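Local coordinates for lipoteichoic acid primase (Listeria monocytogenes, PDB 4UOP), which is an extracellular enzyme domain of the sulfatase-like family, an alpha/beta protein that carries a bound magnesium ion, at residues 44-49 and 363-368; 39-44 and 368-373; 50-55 and 345-350; 95-100 and 329-334. All blocks are in the same frame, centred on the assembly; numbering follows the deposited sequence.

Contact 1 of 4, residues 44-49 and 363-368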
# COMPACT_ATOMS: atom_id res chain seq x y z
N SER B 44 11.58 -25.23 13.51
CA SER B 44 12.65 -26.19 13.69
C SER B 44 13.01 -26.79 12.32
O SER B 44 12.14 -27.37 11.66
CB SER B 44 12.23 -27.28 14.68
OG SER B 44 13.26 -28.22 14.88
N VAL B 45 14.27 -26.65 11.92
CA VAL B 45 14.75 -27.17 10.63
C VAL B 45 15.83 -28.22 10.88
O VAL B 45 16.75 -27.98 11.64
CB VAL B 45 15.33 -26.04 9.76
CG1 VAL B 45 15.67 -26.54 8.35
CG2 VAL B 45 14.34 -24.89 9.68
N LYS B 46 15.73 -29.36 10.22
CA LYS B 46 16.70 -30.45 10.44
C LYS B 46 18.13 -29.99 10.20
O LYS B 46 18.43 -29.43 9.16
CB LYS B 46 16.38 -31.63 9.54
CG LYS B 46 15.03 -32.27 9.81
CD LYS B 46 14.83 -33.54 8.99
CE LYS B 46 15.80 -34.64 9.40
NZ LYS B 46 15.34 -35.98 8.97
N SER B 47 19.01 -30.23 11.18
CA SER B 47 20.42 -29.85 11.11
C SER B 47 21.20 -30.65 10.07
O SER B 47 22.17 -30.16 9.50
CB SER B 47 21.09 -30.05 12.48
OG SER B 47 22.50 -30.06 12.35
N ASN B 48 20.79 -31.90 9.86
CA ASN B 48 21.32 -32.75 8.81
C ASN B 48 20.19 -32.95 7.79
O ASN B 48 19.48 -33.96 7.82
CB ASN B 48 21.79 -34.09 9.38
CG ASN B 48 22.44 -34.98 8.33
OD1 ASN B 48 22.93 -34.50 7.31
ND2 ASN B 48 22.45 -36.29 8.59
N PRO B 49 19.98 -31.95 6.91
CA PRO B 49 18.77 -31.94 6.07
C PRO B 49 18.64 -33.08 5.08
O PRO B 49 19.61 -33.51 4.46
CB PRO B 49 18.87 -30.60 5.33
CG PRO B 49 20.31 -30.24 5.37
CD PRO B 49 20.79 -30.74 6.70
N ILE B 363 11.23 -25.79 3.32
CA ILE B 363 9.98 -26.44 3.67
C ILE B 363 10.05 -27.97 3.65
O ILE B 363 9.18 -28.62 4.20
CB ILE B 363 8.80 -25.95 2.81
CG1 ILE B 363 8.92 -26.40 1.37
CG2 ILE B 363 8.67 -24.43 2.90
CD1 ILE B 363 7.61 -26.22 0.61
N LEU B 364 11.07 -28.54 3.02
CA LEU B 364 11.21 -30.00 3.00
C LEU B 364 11.94 -30.53 4.24
O LEU B 364 12.09 -31.74 4.39
CB LEU B 364 11.90 -30.46 1.73
CG LEU B 364 11.21 -30.07 0.41
CD1 LEU B 364 12.01 -30.59 -0.76
CD2 LEU B 364 9.79 -30.57 0.38
N ASN B 365 12.40 -29.64 5.10
CA ASN B 365 13.12 -30.05 6.31
C ASN B 365 12.59 -29.43 7.59
O ASN B 365 13.30 -29.33 8.59
CB ASN B 365 14.60 -29.77 6.14
CG ASN B 365 15.27 -30.84 5.33
OD1 ASN B 365 15.39 -31.97 5.78
ND2 ASN B 365 15.64 -30.51 4.09
N SER B 366 11.33 -29.06 7.56
CA SER B 366 10.64 -28.57 8.74
C SER B 366 9.23 -29.09 8.69
O SER B 366 8.77 -29.57 7.64
CB SER B 366 10.68 -27.04 8.77
OG SER B 366 10.13 -26.49 7.59
N SER B 367 8.54 -29.04 9.82
CA SER B 367 7.17 -29.51 9.88
C SER B 367 6.22 -28.52 10.52
O SER B 367 5.02 -28.74 10.46
CB SER B 367 7.07 -30.85 10.61
OG SER B 367 7.50 -31.89 9.75
N ASN B 368 6.74 -27.43 11.08
CA ASN B 368 5.93 -26.46 11.80
C ASN B 368 6.09 -25.06 11.22
O ASN B 368 5.98 -24.07 11.93
CB ASN B 368 6.27 -26.48 13.31
CG ASN B 368 7.75 -26.22 13.60
OD1 ASN B 368 8.60 -26.37 12.73
ND2 ASN B 368 8.05 -25.87 14.85
O HOH W 1 9.99 -29.08 12.17
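Two irregular loops meet here, joined by a few hydrogen bonds and one buried amide: Ser44, Val45, Lys46 and Pro49, between helix 34-41 and strand 59-65, lie against Asn365, Ser366 and Asn368, between helix 341-348 and strand 371-373. Asn365 is the centre of the contact. Its carbonyl oxygen receives Lys46 N at 2.9 Å in a nearly straight bond (163° at the hydrogen), and the same oxygen has Val45 CA 3.3 Å away in a CA-H...O contact. The Asn365 side chain turns toward the other loop, CG anti to its own carbonyl carbon (chi1 -80°), and lays its amide against Pro49: ND2 is 3.5 Å from Pro49 CB, and OD1 lies beside Pro49 CA. The Lys46 side chain crosses that of Asn365 at about a right angle, its CD 3.6 Å from Asn365 OD1, before a bend in the chain carries NZ away to a salt bridge with Asp50. On the far flank Ser44 N uses an in-plane lone pair of Asn368 OD1, at 3.3 Å. Water 1 ties this end together, giving hydrogens to Ser44 O and Asn368 OD1 and receiving Ser367 N at 2.8 Å. Ser366 OG turns to Asp362 O, while its CB touches Ser44 O. Because Asn365 OD1 also accepts from Asp50 N and ND2 gives to Asp362 OD2, both ends of the amide are engaged. The buried group, resting on Pro49, is thus fixed in rotation with its polar atoms paired.

Contact 2 of 4, residues 39-44 and 368-373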
# COMPACT_ATOMS: atom_id res chain seq x y z
N ASP B 39 16.20 -17.98 14.72
CA ASP B 39 15.74 -18.13 16.10
C ASP B 39 14.44 -17.38 16.38
O ASP B 39 13.56 -17.89 17.05
CB ASP B 39 16.82 -17.65 17.09
CG ASP B 39 18.02 -18.59 17.16
OD1 ASP B 39 17.92 -19.76 16.72
OD2 ASP B 39 19.08 -18.14 17.66
N ILE B 40 14.33 -16.16 15.86
CA ILE B 40 13.10 -15.37 15.99
C ILE B 40 11.91 -16.10 15.35
O ILE B 40 10.84 -16.18 15.96
CB ILE B 40 13.26 -13.96 15.40
CG1 ILE B 40 14.22 -13.13 16.27
CG2 ILE B 40 11.91 -13.25 15.30
CD1 ILE B 40 14.74 -11.88 15.59
N LYS B 41 12.10 -16.64 14.15
CA LYS B 41 11.02 -17.36 13.47
C LYS B 41 10.60 -18.60 14.25
O LYS B 41 9.43 -18.92 14.34
CB LYS B 41 11.42 -17.75 12.04
CG LYS B 41 10.23 -18.26 11.22
CD LYS B 41 10.56 -18.36 9.74
CE LYS B 41 9.32 -18.67 8.90
NZ LYS B 41 9.70 -18.85 7.46
N GLY B 42 11.58 -19.28 14.85
CA GLY B 42 11.30 -20.38 15.75
C GLY B 42 10.80 -21.64 15.08
O GLY B 42 10.19 -22.46 15.74
N VAL B 43 11.05 -21.80 13.78
CA VAL B 43 10.66 -23.03 13.10
C VAL B 43 11.84 -23.99 13.14
O VAL B 43 12.95 -23.60 12.84
CB VAL B 43 10.25 -22.76 11.63
CG1 VAL B 43 10.02 -24.06 10.89
CG2 VAL B 43 8.99 -21.91 11.60
N SER B 44 11.58 -25.23 13.51
CA SER B 44 12.65 -26.19 13.69
C SER B 44 13.01 -26.79 12.32
O SER B 44 12.14 -27.37 11.66
CB SER B 44 12.23 -27.28 14.68
OG SER B 44 13.26 -28.22 14.88
N ASN B 368 6.74 -27.43 11.08
CA ASN B 368 5.93 -26.46 11.80
C ASN B 368 6.09 -25.06 11.22
O ASN B 368 5.98 -24.07 11.93
CB ASN B 368 6.27 -26.48 13.31
CG ASN B 368 7.75 -26.22 13.60
OD1 ASN B 368 8.60 -26.37 12.73
ND2 ASN B 368 8.05 -25.87 14.85
N ASN B 369 6.34 -24.97 9.92
CA ASN B 369 6.50 -23.66 9.28
C ASN B 369 5.19 -22.87 9.33
O ASN B 369 4.11 -23.44 9.47
CB ASN B 369 7.00 -23.83 7.85
CG ASN B 369 7.46 -22.52 7.23
OD1 ASN B 369 8.00 -21.65 7.89
ND2 ASN B 369 7.25 -22.40 5.93
N TYR B 370 5.30 -21.54 9.31
CA TYR B 370 4.14 -20.68 9.20
C TYR B 370 4.49 -19.49 8.34
O TYR B 370 5.65 -19.23 8.09
CB TYR B 370 3.64 -20.25 10.59
CG TYR B 370 4.64 -19.47 11.39
CD1 TYR B 370 5.61 -20.13 12.14
CD2 TYR B 370 4.62 -18.09 11.41
CE1 TYR B 370 6.54 -19.42 12.86
CE2 TYR B 370 5.55 -17.37 12.15
CZ TYR B 370 6.50 -18.05 12.87
OH TYR B 370 7.43 -17.36 13.61
N VAL B 371 3.47 -18.78 7.87
CA VAL B 371 3.68 -17.71 6.91
C VAL B 371 3.03 -16.41 7.38
O VAL B 371 1.80 -16.29 7.34
CB VAL B 371 3.08 -18.08 5.53
CG1 VAL B 371 3.42 -17.02 4.52
CG2 VAL B 371 3.59 -19.44 5.07
N PRO B 372 3.86 -15.44 7.84
CA PRO B 372 3.36 -14.11 8.15
C PRO B 372 2.78 -13.39 6.93
O PRO B 372 3.31 -13.55 5.82
CB PRO B 372 4.61 -13.38 8.65
CG PRO B 372 5.49 -14.47 9.15
CD PRO B 372 5.28 -15.58 8.19
N GLU B 373 1.74 -12.59 7.14
CA GLU B 373 1.12 -11.80 6.08
C GLU B 373 1.00 -10.35 6.50
O GLU B 373 0.96 -10.06 7.68
CB GLU B 373 -0.26 -12.37 5.75
CG GLU B 373 -0.22 -13.79 5.22
CD GLU B 373 0.29 -13.91 3.80
OE1 GLU B 373 0.39 -12.89 3.10
OE2 GLU B 373 0.59 -15.04 3.37
O HOH W 1 9.99 -29.08 12.17
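Tyr370 holds CG between its backbone N and carbonyl carbon (chi1 61°), which swings the ring back to the end of helix 34-41, where Lys41 runs past it in the opposite direction with a fully extended chain, CG anti to the backbone N (chi1 -169°). The phenol OH gives its hydrogen to Lys41 O at 2.6 Å, in the carbonyl plane and on a lone pair, and Lys41 CG lies 3.8 Å from the same OH. That carbonyl belongs to the last helical residue; Gly42, with positive phi, leads the chain out of the helix. The next residue, Val43, puts CG2 3.7 Å from Tyr370 CE1, obliquely to the ring, and CG1 3.3 Å from Asn368 OD1, beside the link from that amide to Ser44 N. Lys41 NZ, whose exact place is less sure, bonds to Thr361 OG1 and Phe359 O; its bond to Asn369 OD1 is weak and doubtful. Asn369 is itself fixed from elsewhere, ND2 giving to Val335 O and the backbone N to Asn334 OD1. Around the contact, helix 412-433 packs on both partners, Ala420 and Ser421 against Tyr370 and Tyr427 against Ile40. Beyond Tyr370 the chain enters strand 371-373, an outermost strand of the antiparallel five-stranded sheet, where Val371 and Glu373 pair with Phe383 and Ser381. The end of helix 34-41 is thereby joined to the approach to that sheet.

Contact 3 of 4, residues 50-55 and 345-350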
# COMPACT_ATOMS: atom_id res chain seq x y z
N ASP B 50 17.41 -33.54 4.93
CA ASP B 50 17.07 -34.48 3.87
C ASP B 50 17.11 -33.76 2.52
O ASP B 50 16.95 -32.55 2.46
CB ASP B 50 15.68 -35.05 4.11
CG ASP B 50 15.60 -35.84 5.41
OD1 ASP B 50 16.55 -36.59 5.70
OD2 ASP B 50 14.61 -35.68 6.13
N TYR B 51 17.35 -34.54 1.47
CA TYR B 51 17.39 -34.07 0.08
C TYR B 51 18.52 -33.08 -0.22
O TYR B 51 18.51 -32.45 -1.27
CB TYR B 51 16.04 -33.45 -0.34
CG TYR B 51 14.81 -34.21 0.11
CD1 TYR B 51 14.42 -35.38 -0.52
CD2 TYR B 51 14.03 -33.74 1.15
CE1 TYR B 51 13.29 -36.08 -0.11
CE2 TYR B 51 12.90 -34.41 1.57
CZ TYR B 51 12.54 -35.58 0.94
OH TYR B 51 11.42 -36.25 1.35
N PHE B 52 19.49 -32.94 0.68
CA PHE B 52 20.57 -32.00 0.46
C PHE B 52 21.41 -32.44 -0.73
O PHE B 52 21.95 -33.54 -0.74
CB PHE B 52 21.44 -31.84 1.72
CG PHE B 52 22.55 -30.86 1.53
CD1 PHE B 52 22.29 -29.50 1.51
CD2 PHE B 52 23.86 -31.29 1.31
CE1 PHE B 52 23.31 -28.59 1.30
CE2 PHE B 52 24.88 -30.38 1.11
CZ PHE B 52 24.60 -29.03 1.10
N GLY B 53 21.47 -31.60 -1.76
CA GLY B 53 22.21 -31.95 -2.96
C GLY B 53 21.61 -33.09 -3.75
O GLY B 53 22.28 -33.69 -4.58
N ALA B 54 20.33 -33.38 -3.55
CA ALA B 54 19.64 -34.38 -4.37
C ALA B 54 19.66 -33.97 -5.85
O ALA B 54 19.60 -34.82 -6.74
CB ALA B 54 18.21 -34.57 -3.92
N ALA B 55 19.77 -32.66 -6.09
CA ALA B 55 19.91 -32.13 -7.44
C ALA B 55 21.19 -31.31 -7.57
O ALA B 55 21.22 -30.30 -8.26
CB ALA B 55 18.68 -31.29 -7.79
N VAL B 345 15.02 -24.50 -2.40
CA VAL B 345 15.75 -24.82 -3.60
C VAL B 345 17.26 -24.95 -3.36
O VAL B 345 17.89 -25.86 -3.89
CB VAL B 345 15.45 -23.80 -4.71
CG1 VAL B 345 16.39 -23.99 -5.90
CG2 VAL B 345 14.00 -23.95 -5.15
N MET B 346 17.82 -24.06 -2.55
CA MET B 346 19.25 -24.11 -2.27
C MET B 346 19.61 -25.46 -1.63
O MET B 346 20.66 -26.04 -1.95
CB MET B 346 19.70 -22.96 -1.38
CG MET B 346 19.55 -21.56 -1.98
SD MET B 346 20.35 -21.31 -3.59
CE MET B 346 19.04 -21.79 -4.72
N ASN B 347 18.75 -25.96 -0.75
CA ASN B 347 18.99 -27.29 -0.17
C ASN B 347 19.04 -28.39 -1.23
O ASN B 347 19.95 -29.23 -1.25
CB ASN B 347 17.95 -27.59 0.92
CG ASN B 347 18.10 -29.00 1.48
OD1 ASN B 347 19.07 -29.28 2.21
ND2 ASN B 347 17.18 -29.87 1.15
N LEU B 348 18.06 -28.41 -2.14
CA LEU B 348 18.05 -29.41 -3.20
C LEU B 348 19.30 -29.33 -4.08
O LEU B 348 19.84 -30.37 -4.52
CB LEU B 348 16.79 -29.26 -4.07
CG LEU B 348 15.48 -29.61 -3.37
CD1 LEU B 348 14.30 -29.20 -4.24
CD2 LEU B 348 15.42 -31.10 -3.08
N LEU B 349 19.75 -28.11 -4.36
CA LEU B 349 20.91 -27.89 -5.22
C LEU B 349 22.24 -28.13 -4.49
O LEU B 349 23.29 -28.03 -5.10
CB LEU B 349 20.87 -26.49 -5.81
CG LEU B 349 19.73 -26.22 -6.82
CD1 LEU B 349 19.74 -24.76 -7.24
CD2 LEU B 349 19.82 -27.12 -8.03
N GLY B 350 22.18 -28.42 -3.19
CA GLY B 350 23.38 -28.69 -2.39
C GLY B 350 24.23 -27.47 -2.14
O GLY B 350 25.45 -27.56 -2.12
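Asn347, in the last turn of helix 341-348, meets the 50-55 loop with both its side chain and its backbone carbonyl. With CG anti to the backbone N (chi1 176°), ND2 reaches Asp50 O in an almost straight bond of 3.0 Å, the acceptor close to the amide plane. Asn347 O accepts twice, from Gly53 N at 2.9 Å and from Gly350 N, just past its helix. One residue on, Leu348 O is taken by Ala55 N at 2.8 Å, while Ala54 N turns back to Tyr51 O inside the loop. Carbonyls at the C-terminal end of the helix are thus satisfied by the loop. Outside the contact, Asp50 OD2 pairs with Lys46 NZ and Tyr51 OH with Asn328 ND2. The Phe52 ring receives Gly350 CA over one face, 3.9 Å from its centroid, and meets Asn347 OD1 at its edge; Lys352 adds a cation-pi contact. Tyr51 CB rests on Leu348 CD2 at 3.7 Å. The backbones close to 3.5 Å between Gly53 CA and Gly350 CA, where neither residue has a side chain. The arrangement is a Schellman motif, with Gly350 at positive phi, docked against a type II beta turn from Tyr51 to Ala54.

Contact 4 of 4, residues 95-100 and 329-334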
# COMPACT_ATOMS: atom_id res chain seq x y z
N TYR B 95 4.19 -31.38 -4.50
CA TYR B 95 3.30 -30.24 -4.68
C TYR B 95 2.62 -29.93 -3.36
O TYR B 95 2.59 -30.76 -2.45
CB TYR B 95 2.29 -30.51 -5.80
CG TYR B 95 1.28 -31.58 -5.46
CD1 TYR B 95 1.56 -32.92 -5.64
CD2 TYR B 95 0.05 -31.23 -4.90
CE1 TYR B 95 0.63 -33.90 -5.31
CE2 TYR B 95 -0.88 -32.18 -4.56
CZ TYR B 95 -0.59 -33.52 -4.77
OH TYR B 95 -1.54 -34.44 -4.42
N SER B 96 2.08 -28.72 -3.27
CA SER B 96 1.44 -28.27 -2.04
C SER B 96 0.05 -27.75 -2.26
O SER B 96 -0.20 -27.00 -3.20
CB SER B 96 2.25 -27.16 -1.41
OG SER B 96 1.58 -26.65 -0.28
N ASN B 97 -0.85 -28.14 -1.37
CA ASN B 97 -2.21 -27.59 -1.31
C ASN B 97 -2.36 -26.53 -0.22
O ASN B 97 -3.46 -26.08 0.05
CB ASN B 97 -3.23 -28.71 -1.07
CG ASN B 97 -3.29 -29.67 -2.22
OD1 ASN B 97 -3.14 -29.28 -3.38
ND2 ASN B 97 -3.49 -30.95 -1.91
N GLN B 98 -1.24 -26.16 0.40
CA GLN B 98 -1.22 -25.12 1.42
C GLN B 98 0.04 -24.28 1.26
O GLN B 98 0.91 -24.20 2.14
CB GLN B 98 -1.26 -25.71 2.83
CG GLN B 98 -2.54 -26.43 3.18
CD GLN B 98 -2.57 -26.89 4.63
OE1 GLN B 98 -1.55 -27.25 5.20
NE2 GLN B 98 -3.76 -26.90 5.21
N PHE B 99 0.17 -23.68 0.09
CA PHE B 99 1.28 -22.81 -0.20
C PHE B 99 0.71 -21.44 -0.44
O PHE B 99 -0.27 -21.29 -1.18
CB PHE B 99 2.05 -23.32 -1.41
CG PHE B 99 3.40 -22.71 -1.57
CD1 PHE B 99 4.50 -23.28 -0.93
CD2 PHE B 99 3.58 -21.57 -2.32
CE1 PHE B 99 5.75 -22.71 -1.04
CE2 PHE B 99 4.85 -21.00 -2.46
CZ PHE B 99 5.93 -21.57 -1.80
N PHE B 100 1.28 -20.42 0.21
CA PHE B 100 0.65 -19.10 0.26
C PHE B 100 1.42 -17.98 -0.40
O PHE B 100 2.65 -17.97 -0.39
CB PHE B 100 0.39 -18.70 1.70
CG PHE B 100 -0.51 -19.63 2.44
CD1 PHE B 100 -1.90 -19.51 2.32
CD2 PHE B 100 -0.00 -20.65 3.24
CE1 PHE B 100 -2.74 -20.35 3.02
CE2 PHE B 100 -0.85 -21.50 3.93
CZ PHE B 100 -2.21 -21.36 3.81
N PRO B 329 7.33 -38.56 -4.81
CA PRO B 329 6.39 -37.52 -5.24
C PRO B 329 5.13 -37.52 -4.39
O PRO B 329 4.76 -38.54 -3.82
CB PRO B 329 6.04 -37.95 -6.67
CG PRO B 329 6.21 -39.43 -6.65
CD PRO B 329 7.40 -39.66 -5.77
N GLY B 330 4.46 -36.37 -4.33
CA GLY B 330 3.20 -36.26 -3.61
C GLY B 330 3.08 -34.96 -2.85
O GLY B 330 3.84 -34.02 -3.09
N GLU B 331 2.09 -34.91 -1.96
CA GLU B 331 1.69 -33.69 -1.29
C GLU B 331 2.66 -33.34 -0.17
O GLU B 331 2.91 -34.15 0.72
CB GLU B 331 0.27 -33.84 -0.75
CG GLU B 331 -0.32 -32.58 -0.17
CD GLU B 331 -1.75 -32.75 0.32
OE1 GLU B 331 -2.39 -33.79 0.02
OE2 GLU B 331 -2.25 -31.83 1.00
N ILE B 332 3.21 -32.14 -0.22
CA ILE B 332 4.03 -31.62 0.87
C ILE B 332 3.08 -31.18 1.99
O ILE B 332 2.19 -30.36 1.77
CB ILE B 332 4.89 -30.41 0.42
CG1 ILE B 332 5.78 -30.77 -0.77
CG2 ILE B 332 5.75 -29.91 1.58
CD1 ILE B 332 6.28 -29.57 -1.54
N LYS B 333 3.29 -31.70 3.20
CA LYS B 333 2.39 -31.39 4.32
C LYS B 333 2.72 -30.07 4.99
O LYS B 333 1.84 -29.39 5.48
CB LYS B 333 2.43 -32.52 5.36
CG LYS B 333 2.07 -33.89 4.80
CD LYS B 333 0.77 -33.92 4.02
CE LYS B 333 -0.41 -33.38 4.82
NZ LYS B 333 -1.71 -33.69 4.14
N ASN B 334 3.98 -29.70 5.02
CA ASN B 334 4.43 -28.49 5.68
C ASN B 334 4.03 -27.28 4.83
O ASN B 334 4.22 -27.29 3.61
CB ASN B 334 5.94 -28.60 5.86
CG ASN B 334 6.54 -27.49 6.71
OD1 ASN B 334 5.98 -27.03 7.70
ND2 ASN B 334 7.74 -27.09 6.32
O HOH W 2 2.54 -27.74 1.68
O HOH W 3 3.42 -25.69 1.31
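Tyr95 and Glu331 face each other as a parallel beta bridge, with two backbone bonds on Tyr95: its N gives to Gly330 O at 3.0 Å, and its O receives Ile332 N at 2.7 Å, nearly straight (171° at the hydrogen). The Tyr95 ring, placed by a chi1 of 69° with CG between backbone N and carbonyl carbon, folds over the partner strand, and Glu331 CA sits above one face, 4.2 Å from the centroid and near the ring normal. Ile332 spreads its CG1 beside Tyr95 O at 3.6 Å. Asn97 OD1 lies at the edge of the Tyr95 ring and is held by Arg70 NH2. Next outward, Ser96 OG accepts from Gln98 N at 2.9 Å, an ST turn where the strand is interrupted. Waters 2 and 3, between this turn and Asn334, lie too close together to be occupied at once; their places are doubtful and they probably alternate. Asn334 is positioned by side-chain bonds to Ile363 O and Asn369 N. Farther out, Ser96 and Phe99 pair through their backbones with Phe319 and Ile317, and the Phe99 ring stacks on that of Phe319. Strand 94-100 is therefore flanked by an antiparallel partner, 319-322, and by the parallel strands 330-331 and 336-337, a part of the mixed sheet at the heart of this alpha/beta sulfatase-like fold.

How the contacts relate
From the N terminus, the chain leaves helix 34-41 at contact 2, which closes the longest loop by reaching forward to the approach of strand 371-373. Contact 1 follows, sharing Ser44, Asn368 and water 1 with it; contact 3 joins the next loop residues to the end of helix 341-348, and contact 4 pairs strands 94-100 and 330-331. The four are nested without crossing: 4 within 3, 3 within 1, 1 within 2. Asn365 OD1 and Asp50 N link contacts 1 and 3, while Asn334 connects contact 4 to contacts 1 and 2. Contacts 1 to 3 tie the N-terminal segment to helix 341-348, packed on the mixed sheet containing contact 4, and the approach to the antiparallel sheet.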